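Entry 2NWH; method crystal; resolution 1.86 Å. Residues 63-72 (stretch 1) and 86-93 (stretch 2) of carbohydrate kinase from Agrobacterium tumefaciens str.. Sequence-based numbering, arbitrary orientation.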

# COMPACT_ATOMS: atom_id res chain seq x y z
N GLY A 63 0.65 3.70 -19.28
CA GLY A 63 1.10 3.85 -20.67
C GLY A 63 0.17 3.25 -21.73
O GLY A 63 -0.76 2.53 -21.41
N GLY A 64 0.45 3.50 -23.01
CA GLY A 64 -0.35 2.90 -24.05
C GLY A 64 0.16 1.54 -24.51
O GLY A 64 0.11 1.26 -25.71
N ASP A 65 0.66 0.72 -23.59
CA ASP A 65 1.42 -0.49 -23.94
C ASP A 65 0.80 -1.79 -23.43
O ASP A 65 -0.13 -1.81 -22.61
CB ASP A 65 2.88 -0.38 -23.45
CG ASP A 65 2.99 0.09 -21.97
OD1 ASP A 65 1.97 0.05 -21.24
OD2 ASP A 65 4.10 0.47 -21.54
N VAL A 66 1.36 -2.90 -23.90
CA VAL A 66 0.93 -4.20 -23.42
C VAL A 66 1.22 -4.44 -21.93
O VAL A 66 0.48 -5.18 -21.28
CB VAL A 66 1.48 -5.38 -24.29
CG1 VAL A 66 1.04 -6.72 -23.73
CG2 VAL A 66 1.01 -5.24 -25.74
N THR A 67 2.30 -3.87 -21.40
CA THR A 67 2.54 -4.04 -19.98
C THR A 67 1.41 -3.40 -19.18
O THR A 67 1.03 -3.92 -18.14
CB THR A 67 3.91 -3.53 -19.54
OG1 THR A 67 4.16 -2.29 -20.20
CG2 THR A 67 5.02 -4.57 -19.92
N GLY A 68 0.86 -2.30 -19.68
CA GLY A 68 -0.23 -1.58 -19.01
C GLY A 68 -1.47 -2.45 -19.01
O GLY A 68 -2.25 -2.46 -18.04
N GLU A 69 -1.65 -3.20 -20.11
CA GLU A 69 -2.79 -4.12 -20.24
C GLU A 69 -2.65 -5.30 -19.26
O GLU A 69 -3.65 -5.80 -18.73
CB GLU A 69 -2.91 -4.60 -21.70
CG GLU A 69 -3.55 -3.57 -22.64
CD GLU A 69 -3.32 -3.86 -24.12
OE1 GLU A 69 -3.02 -5.04 -24.46
OE2 GLU A 69 -3.43 -2.91 -24.94
N VAL A 70 -1.42 -5.72 -18.99
CA VAL A 70 -1.15 -6.76 -17.99
C VAL A 70 -1.61 -6.26 -16.58
O VAL A 70 -2.23 -7.02 -15.79
CB VAL A 70 0.34 -7.12 -17.98
CG1 VAL A 70 0.72 -7.90 -16.75
CG2 VAL A 70 0.70 -7.95 -19.24
N VAL A 71 -1.32 -5.00 -16.27
CA VAL A 71 -1.78 -4.40 -15.00
C VAL A 71 -3.31 -4.34 -14.96
O VAL A 71 -3.95 -4.71 -13.95
CB VAL A 71 -1.23 -2.97 -14.78
CG1 VAL A 71 -1.75 -2.39 -13.41
CG2 VAL A 71 0.27 -2.96 -14.78
N ALA A 72 -3.88 -3.82 -16.02
CA ALA A 72 -5.33 -3.79 -16.14
C ALA A 72 -5.96 -5.19 -15.92
O ALA A 72 -6.96 -5.33 -15.19
CB ALA A 72 -5.72 -3.22 -17.50
N THR A 86 -4.44 7.36 -18.67
CA THR A 86 -3.67 6.80 -19.83
C THR A 86 -2.96 7.87 -20.63
O THR A 86 -3.59 8.89 -21.02
CB THR A 86 -4.61 6.02 -20.79
OG1 THR A 86 -5.24 4.97 -20.04
CG2 THR A 86 -3.87 5.39 -21.97
N PHE A 87 -1.66 7.63 -20.91
CA PHE A 87 -0.87 8.48 -21.81
C PHE A 87 -0.34 7.61 -22.92
O PHE A 87 0.63 6.87 -22.74
CB PHE A 87 0.28 9.19 -21.09
CG PHE A 87 -0.20 10.04 -19.98
CD1 PHE A 87 -0.66 11.33 -20.24
CD2 PHE A 87 -0.24 9.53 -18.68
CE1 PHE A 87 -1.16 12.16 -19.20
CE2 PHE A 87 -0.72 10.35 -17.60
CZ PHE A 87 -1.20 11.65 -17.89
N LEU A 88 -1.06 7.64 -24.04
CA LEU A 88 -0.91 6.62 -25.07
C LEU A 88 0.48 6.57 -25.68
O LEU A 88 0.98 5.47 -26.03
CB LEU A 88 -1.98 6.82 -26.16
CG LEU A 88 -3.38 6.35 -25.75
CD1 LEU A 88 -4.35 6.67 -26.93
CD2 LEU A 88 -3.39 4.82 -25.42
N ASP A 89 1.14 7.73 -25.73
CA ASP A 89 2.54 7.85 -26.20
C ASP A 89 3.61 7.33 -25.23
O ASP A 89 4.79 7.25 -25.57
CB ASP A 89 2.87 9.32 -26.52
CG ASP A 89 2.64 10.26 -25.34
OD1 ASP A 89 1.53 10.23 -24.75
OD2 ASP A 89 3.58 11.04 -25.00
N ARG A 90 3.24 6.98 -24.00
CA ARG A 90 4.25 6.68 -22.97
C ARG A 90 4.23 5.23 -22.53
O ARG A 90 3.31 4.45 -22.89
CB ARG A 90 4.07 7.57 -21.74
CG ARG A 90 4.17 9.12 -21.98
CD ARG A 90 5.64 9.60 -22.10
NE ARG A 90 6.44 9.07 -20.97
CZ ARG A 90 6.79 9.79 -19.89
NH1 ARG A 90 6.47 11.09 -19.84
NH2 ARG A 90 7.49 9.24 -18.90
N ARG A 91 5.27 4.86 -21.78
CA ARG A 91 5.38 3.49 -21.24
C ARG A 91 4.89 3.44 -19.79
O ARG A 91 5.14 4.36 -19.03
CB ARG A 91 6.83 3.02 -21.27
CG ARG A 91 7.37 2.75 -22.67
CD ARG A 91 6.68 1.55 -23.33
NE ARG A 91 6.88 0.32 -22.55
CZ ARG A 91 6.50 -0.90 -22.91
NH1 ARG A 91 5.90 -1.09 -24.07
NH2 ARG A 91 6.74 -1.93 -22.12
N THR A 92 4.25 2.33 -19.43
CA THR A 92 3.78 2.09 -18.07
C THR A 92 5.01 1.94 -17.14
O THR A 92 6.05 1.34 -17.52
CB THR A 92 2.85 0.83 -18.07
OG1 THR A 92 1.68 1.10 -18.89
CG2 THR A 92 2.45 0.37 -16.67
N PRO A 93 4.97 2.54 -15.94
CA PRO A 93 6.13 2.39 -15.04
C PRO A 93 6.50 0.90 -14.83
O PRO A 93 5.63 0.03 -14.88
CB PRO A 93 5.62 2.94 -13.70
CG PRO A 93 4.52 3.95 -14.10
CD PRO A 93 3.90 3.42 -15.37
O HOH W 1 6.18 -0.86 -19.35
O HOH W 2 4.48 -3.73 -23.58

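The contact, which buries 456 Å² in all, centres on D65, the residue just before the helix that starts at V66; G63, D65 and T92 are buried. The CA-to-CB bond of D65 points toward the other stretch, and with chi1 in p (49°) and chi2 near 15° the short carboxylate serves both its own helix and its neighbour. D65 OD1 caps the helix through a weak bond from G68 N (3.0 Å) and also accepts from T92 OG1 at 2.6 Å; D65 OD2 accepts from T92 N at 2.8 Å, nearly straight at 168°. T92 is thus gripped by both its backbone and its side chain.

T92 suits this site because its hydroxyl both gives and receives. With chi1 in m (-63°), T92 OG1 donates to D65 OD1 while accepting from G63 N at 2.8 Å, and T92 CG2 lies 4.4 Å from V71 CG2, a nonpolar contact behind the polar cluster.

G63 and G64 let the backbones come close. G64 N donates to R90 O at 3.0 Å, and G64 CA makes a CA-H...O contact with L88 O at 3.5 Å. A CB on G63 would fall about 2.4 Å from T92 N, and one on G64 about 2.3 Å from L88 O. G68 is similarly tight: G68 CA is 3.3 Å from T92 OG1, and a CB would clash with that oxygen.

R91 starts away from the partner, but three successive m rotamers (chi1 -70°, chi2 -67°, chi3 -60°) fold the chain back so that its end comes nearer. D65 OD2 lies over one face of the guanidinium, 3.0 Å from R91 NE; this salt bridge is purely electrostatic, since no N-H points at the oxygen. Water supplies directional links: one molecule accepts from T67 N and R91 NH1, while another joins T67 OG1 to T92 O and, weakly, R91 NH2. T67, chi1 in p (42°), thereby contributes its hydroxyl through solvent.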